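PDB 1L8Q: chromosomal replication initiator protein DnaA from Aquifex aeolicus, which plays an essential part in starting and regulating chromosomal replication, binding the replication origin in its ATP-bound form as an AAA+ ATPase. Local coordinates for residues I164-D167 / N168-F172; K173-K176 / E177-E181. All coordinates share one frame; numbering follows the deposited sequence.

How the contacts relate
Contact 1 is where the loop 164-167, coming from the edge strand 160-163 of the AAA+ sheet, turns into helix 168-181; contact 2 is the rest of that helix. Their centres are 13 Å apart. They meet directly where Leu166 CD1 packs 4.0 Å from Ile174 CD1, and both of these side chains belong to the ADP pocket. Leu166 CD1 lies 3.7 Å from adenine atom N7 of ADP, and Ile174 CD1 comes within 3.6 Å of ADP N3. The magnesium ion is farther off, about 12 Å from the Leu166 side chain and about 13 Å from that of Ile174, so both side chains border the adenine and sit well away from the metal.

Contact 1. Residues I164-D167 / N168-F172; sequences IELD and NKTRF
The carboxylate of Asp167 has the backbone N and the hydroxyl of Thr170 near one of its oxygens, OD1, tilted, as modelled, to opposite sides of its plane. This is an N-cap: Asp167 sits just before helix 168-181, where the loop from the edge strand of the AAA+ sheet turns into the helix. Thr170 N donates to Asp167 OD1 over 2.7 Å in a bent bond, and Thr170 OG1 gives a second one; OD1 is modelled too close to its neighbours, so the exact geometry of both is doubtful. The carboxylate gets there because CG is folded in over the backbone, flanked by both N and C (chi1 77°), which swings it back over the first turn. A negative group here probably gains from the positive end of the helix. Asp167 O begins the regular helical pattern, taking Arg171 N at 3.0 Å in a nearly straight bond.

A second pair of flat groups lies within the first turn. The guanidinium of Arg171 stands steeply to the amide of Asn168, with NH2 and OD1 modelled at a doubtfully short 2.5 Å. Its NH1 is hydrogen-bonded to Leu195 O, which would limit the rotation of the guanidinium.

Leu166, one residue before the cap, fills the apolar side. Its methyls divide between two partners of the helix: CD1 lies 3.8 Å from Thr170 CG2, and CD2 touches the aliphatic start of Arg171. Leu166 and Arg171 occupy the positions of a hydrophobic staple, with methylenes of Arg171 in place of a second apolar residue. Leu166 also touches ADP, and Thr170 packs on Asn19, an ADP-binding residue, so the capped turn borders the nucleotide pocket. Leu166 CD2 lies 3.6 Å from Arg171 CG.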
loop_
_atom_site.group_PDB
_atom_site.type_symbol
_atom_site.label_atom_id
_atom_site.label_comp_id
_atom_site.label_asym_id
_atom_site.label_seq_id
_atom_site.Cartn_x
_atom_site.Cartn_y
_atom_site.Cartn_z
ATOM N N ILE A 164 7.667 -3.995 -8.898
ATOM C CA ILE A 164 8.423 -4.312 -7.700
ATOM C C ILE A 164 7.542 -5.018 -6.682
ATOM O O ILE A 164 6.374 -4.675 -6.505
ATOM C CB ILE A 164 9.050 -3.032 -7.122
ATOM C CG1 ILE A 164 9.978 -3.343 -5.970
ATOM C CG2 ILE A 164 7.991 -2.026 -6.717
ATOM C CD1 ILE A 164 10.532 -2.123 -5.359
ATOM N N GLU A 165 8.087 -6.042 -6.049
ATOM C CA GLU A 165 7.326 -6.815 -5.060
ATOM C C GLU A 165 8.151 -7.074 -3.815
ATOM O O GLU A 165 9.379 -7.147 -3.864
ATOM C CB GLU A 165 6.857 -8.176 -5.637
ATOM C CG GLU A 165 5.545 -8.131 -6.414
ATOM C CD GLU A 165 5.376 -9.291 -7.422
ATOM O OE1 GLU A 165 4.271 -9.409 -8.017
ATOM O OE2 GLU A 165 6.331 -10.086 -7.637
ATOM N N LEU A 166 7.464 -7.208 -2.694
ATOM C CA LEU A 166 8.108 -7.572 -1.458
ATOM C C LEU A 166 7.807 -9.037 -1.186
ATOM O O LEU A 166 6.787 -9.365 -0.600
ATOM C CB LEU A 166 7.596 -6.719 -0.326
ATOM C CG LEU A 166 8.521 -6.727 0.889
ATOM C CD1 LEU A 166 9.701 -5.829 0.603
ATOM C CD2 LEU A 166 7.790 -6.256 2.122
ATOM N N ASP A 167 8.697 -9.911 -1.625
ATOM C CA ASP A 167 8.487 -11.335 -1.510
ATOM C C ASP A 167 8.762 -11.891 -0.104
ATOM O O ASP A 167 9.358 -11.225 0.739
ATOM C CB ASP A 167 9.317 -12.080 -2.563
ATOM C CG ASP A 167 10.814 -12.174 -2.204
ATOM O OD1 ASP A 167 11.242 -11.650 -1.160
ATOM O OD2 ASP A 167 11.639 -12.776 -2.920
ATOM N N ASN A 168 8.336 -13.127 0.128
ATOM C CA ASN A 168 8.481 -13.769 1.440
ATOM C C ASN A 168 9.921 -13.849 1.948
ATOM O O ASN A 168 10.191 -13.569 3.102
ATOM C CB ASN A 168 7.852 -15.175 1.435
ATOM C CG ASN A 168 6.326 -15.144 1.313
ATOM O OD1 ASN A 168 5.663 -14.279 1.865
ATOM N ND2 ASN A 168 5.779 -16.097 0.582
ATOM N N LYS A 169 10.845 -14.241 1.093
ATOM C CA LYS A 169 12.229 -14.328 1.526
ATOM C C LYS A 169 12.705 -12.966 2.010
ATOM O O LYS A 169 13.487 -12.875 2.954
ATOM C CB LYS A 169 13.135 -14.855 0.414
ATOM C CG LYS A 169 14.555 -15.149 0.888
ATOM C CD LYS A 169 15.432 -15.798 -0.204
ATOM C CE LYS A 169 16.619 -16.593 0.424
ATOM N NZ LYS A 169 17.818 -15.760 0.806
ATOM N N THR A 170 12.193 -11.909 1.385
ATOM C CA THR A 170 12.585 -10.551 1.731
ATOM C C THR A 170 11.970 -10.064 3.062
ATOM O O THR A 170 12.690 -9.582 3.934
ATOM C CB THR A 170 12.289 -9.606 0.554
ATOM O OG1 THR A 170 13.172 -9.926 -0.529
ATOM C CG2 THR A 170 12.661 -8.184 0.885
ATOM N N ARG A 171 10.656 -10.199 3.221
ATOM C CA ARG A 171 10.015 -9.830 4.482
ATOM C C ARG A 171 10.759 -10.501 5.629
ATOM O O ARG A 171 11.100 -9.878 6.624
ATOM C CB ARG A 171 8.564 -10.308 4.518
ATOM C CG ARG A 171 7.562 -9.311 4.025
ATOM C CD ARG A 171 6.117 -9.641 4.376
ATOM N NE ARG A 171 5.692 -10.893 3.762
ATOM C CZ ARG A 171 5.145 -11.886 4.439
ATOM N NH1 ARG A 171 4.948 -11.759 5.749
ATOM N NH2 ARG A 171 4.794 -13.001 3.817
ATOM N N PHE A 172 10.990 -11.793 5.468
ATOM C CA PHE A 172 11.705 -12.573 6.438
ATOM C C PHE A 172 12.970 -11.850 6.893
ATOM O O PHE A 172 13.157 -11.608 8.088
ATOM C CB PHE A 172 12.042 -13.943 5.843
ATOM C CG PHE A 172 12.842 -14.822 6.744
ATOM C CD1 PHE A 172 12.302 -15.309 7.915
ATOM C CD2 PHE A 172 14.134 -15.190 6.399
ATOM C CE1 PHE A 172 13.050 -16.150 8.762
ATOM C CE2 PHE A 172 14.898 -16.025 7.229
ATOM C CZ PHE A 172 14.349 -16.507 8.417
#

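Contact 2. Residues K173-K176 / E177-E181; sequences KIIK and EKLKE. With ADP (adenosine-5'-diphosphate), chain C.
Ile174 and Lys178 run side by side along the alpha-helix 168-181, one turn apart, with Ile174 CG2 4.1 Å from Lys178 CG. Ile175 and Leu179 repeat the arrangement on the next strip, through CG2 and CD1. The buried Ile174, Ile175 and Leu179 form the well-packed side of the helix, with Lys178 at its border. Ile175 and Leu179 both bear on helix 188-197, and Ile174 and Ile175 reach helix 201-214, so the helix joins a small helical bundle, consistent with the lid that follows the sheet domain in AAA+ proteins.

The same side faces the nucleotide. With CG1 beside the backbone N (chi1 -72°) and the chain then extended, Ile174 lays its CD1 methyl over the face of the adenine six-membered ring, 3.6 Å from ADP N3, while CG1 approaches ADP C2 at 3.8 Å. The ring is thus covered on this face by aliphatic carbon, and Ile14, which binds ADP, touches both Ile174 and Glu177.

The other side is loose. Lys173 and Lys176 lead outward, and Lys173 O accepts from Glu177 N at 3.0 Å. Lys180 curls back, its CD 3.8 Å from Lys176 O, which also takes Lys180 N at 3.2 Å; Lys176 NZ and Lys180 NZ stay 6.7 Å apart. Lys178 behaves differently: it leans along Ile174, bends at chi2 (-52°), and its amine joins two carboxylates, Glu205 on helix 201-214 and Glu181 one turn on. The latter bond runs 2.8 Å from Lys178 NZ to Glu181 OE2, met on the syn side and 32° out of the carboxylate plane.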
loop_
_atom_site.group_PDB
_atom_site.type_symbol
_atom_site.label_atom_id
_atom_site.label_comp_id
_atom_site.label_asym_id
_atom_site.label_seq_id
_atom_site.Cartn_x
_atom_site.Cartn_y
_atom_site.Cartn_z
ATOM N N LYS A 173 13.840 -11.507 5.951
ATOM C CA LYS A 173 15.060 -10.805 6.316
ATOM C C LYS A 173 14.716 -9.478 7.004
ATOM O O LYS A 173 15.315 -9.126 8.031
ATOM C CB LYS A 173 15.957 -10.591 5.098
ATOM C CG LYS A 173 16.393 -11.892 4.444
ATOM C CD LYS A 173 17.508 -11.683 3.456
ATOM C CE LYS A 173 17.783 -12.943 2.670
ATOM N NZ LYS A 173 18.702 -12.671 1.522
ATOM N N ILE A 174 13.740 -8.754 6.459
ATOM C CA ILE A 174 13.347 -7.495 7.061
ATOM C C ILE A 174 12.883 -7.744 8.508
ATOM O O ILE A 174 13.360 -7.113 9.464
ATOM C CB ILE A 174 12.278 -6.802 6.221
ATOM C CG1 ILE A 174 12.904 -6.262 4.936
ATOM C CG2 ILE A 174 11.653 -5.670 6.999
ATOM C CD1 ILE A 174 11.907 -5.584 3.988
ATOM N N ILE A 175 11.993 -8.701 8.670
ATOM C CA ILE A 175 11.498 -9.027 9.990
ATOM C C ILE A 175 12.640 -9.229 10.982
ATOM O O ILE A 175 12.578 -8.762 12.117
ATOM C CB ILE A 175 10.590 -10.256 9.918
ATOM C CG1 ILE A 175 9.208 -9.853 9.378
ATOM C CG2 ILE A 175 10.464 -10.896 11.257
ATOM C CD1 ILE A 175 8.361 -11.035 8.907
ATOM N N LYS A 176 13.689 -9.922 10.566
ATOM C CA LYS A 176 14.835 -10.099 11.436
ATOM C C LYS A 176 15.444 -8.758 11.761
ATOM O O LYS A 176 15.763 -8.497 12.909
ATOM C CB LYS A 176 15.894 -10.961 10.791
ATOM C CG LYS A 176 15.680 -12.466 10.887
ATOM C CD LYS A 176 16.508 -13.122 9.790
ATOM C CE LYS A 176 16.717 -14.588 10.010
ATOM N NZ LYS A 176 17.723 -15.119 9.032
ATOM N N GLU A 177 15.622 -7.901 10.761
ATOM C CA GLU A 177 16.217 -6.590 11.037
ATOM C C GLU A 177 15.363 -5.830 12.044
ATOM O O GLU A 177 15.878 -5.304 13.010
ATOM C CB GLU A 177 16.505 -5.770 9.748
ATOM C CG GLU A 177 17.972 -5.846 9.274
ATOM C CD GLU A 177 18.208 -5.380 7.814
ATOM O OE1 GLU A 177 17.581 -4.370 7.366
ATOM O OE2 GLU A 177 19.048 -6.016 7.110
ATOM N N LYS A 178 14.049 -5.842 11.840
ATOM C CA LYS A 178 13.112 -5.112 12.696
ATOM C C LYS A 178 13.148 -5.591 14.140
ATOM O O LYS A 178 13.149 -4.790 15.081
ATOM C CB LYS A 178 11.692 -5.220 12.142
ATOM C CG LYS A 178 11.457 -4.365 10.913
ATOM C CD LYS A 178 11.875 -2.942 11.181
ATOM C CE LYS A 178 11.816 -2.098 9.936
ATOM N NZ LYS A 178 11.847 -0.667 10.294
ATOM N N LEU A 179 13.178 -6.900 14.322
ATOM C CA LEU A 179 13.263 -7.445 15.659
ATOM C C LEU A 179 14.532 -6.965 16.397
ATOM O O LEU A 179 14.474 -6.673 17.583
ATOM C CB LEU A 179 13.146 -8.969 15.636
ATOM C CG LEU A 179 11.724 -9.497 15.355
ATOM C CD1 LEU A 179 11.740 -11.004 15.162
ATOM C CD2 LEU A 179 10.709 -9.101 16.446
ATOM N N LYS A 180 15.665 -6.863 15.702
ATOM C CA LYS A 180 16.859 -6.265 16.302
ATOM C C LYS A 180 16.683 -4.764 16.539
ATOM O O LYS A 180 17.155 -4.249 17.539
ATOM C CB LYS A 180 18.081 -6.478 15.431
ATOM C CG LYS A 180 18.738 -7.826 15.577
ATOM C CD LYS A 180 19.329 -8.279 14.235
ATOM C CE LYS A 180 20.001 -9.651 14.359
ATOM N NZ LYS A 180 20.195 -10.281 13.005
ATOM N N GLU A 181 16.021 -4.065 15.614
ATOM C CA GLU A 181 15.749 -2.632 15.785
ATOM C C GLU A 181 15.007 -2.371 17.092
ATOM O O GLU A 181 15.347 -1.469 17.840
ATOM C CB GLU A 181 14.874 -2.100 14.648
ATOM C CG GLU A 181 15.574 -1.257 13.621
ATOM C CD GLU A 181 14.606 -0.400 12.817
ATOM O OE1 GLU A 181 14.128 0.618 13.365
ATOM O OE2 GLU A 181 14.347 -0.732 11.630
HETATM P PB ADP C . 6.225 2.044 -0.877
HETATM O O1B ADP C . 6.879 3.394 -1.206
HETATM O O2B ADP C . 6.244 1.055 -2.006
HETATM O O3B ADP C . 4.905 2.173 -0.183
HETATM P PA ADP C . 8.298 2.234 0.907
HETATM O O1A ADP C . 9.464 2.516 -0.023
HETATM O O2A ADP C . 7.639 3.497 1.433
HETATM O O3A ADP C . 7.181 1.362 0.181
HETATM O "O5'" ADP C . 8.774 1.282 2.090
HETATM C "C5'" ADP C . 7.891 0.940 3.143
HETATM C "C4'" ADP C . 8.769 0.575 4.313
HETATM O "O4'" ADP C . 9.334 -0.738 4.122
HETATM C "C3'" ADP C . 9.940 1.530 4.377
HETATM O "O3'" ADP C . 10.250 1.653 5.758
HETATM C "C2'" ADP C . 11.035 0.778 3.655
HETATM O "O2'" ADP C . 12.364 1.141 3.988
HETATM C "C1'" ADP C . 10.758 -0.655 4.018
HETATM N N9 ADP C . 11.245 -1.483 2.908
HETATM C C8 ADP C . 10.627 -1.678 1.719
HETATM N N7 ADP C . 11.377 -2.505 0.929
HETATM C C5 ADP C . 12.485 -2.821 1.609
HETATM C C6 ADP C . 13.681 -3.639 1.362
HETATM N N6 ADP C . 13.851 -4.297 0.205
HETATM N N1 ADP C . 14.604 -3.712 2.328
HETATM C C2 ADP C . 14.458 -3.068 3.505
HETATM N N3 ADP C . 13.384 -2.309 3.790
HETATM C C4 ADP C . 12.397 -2.150 2.904
#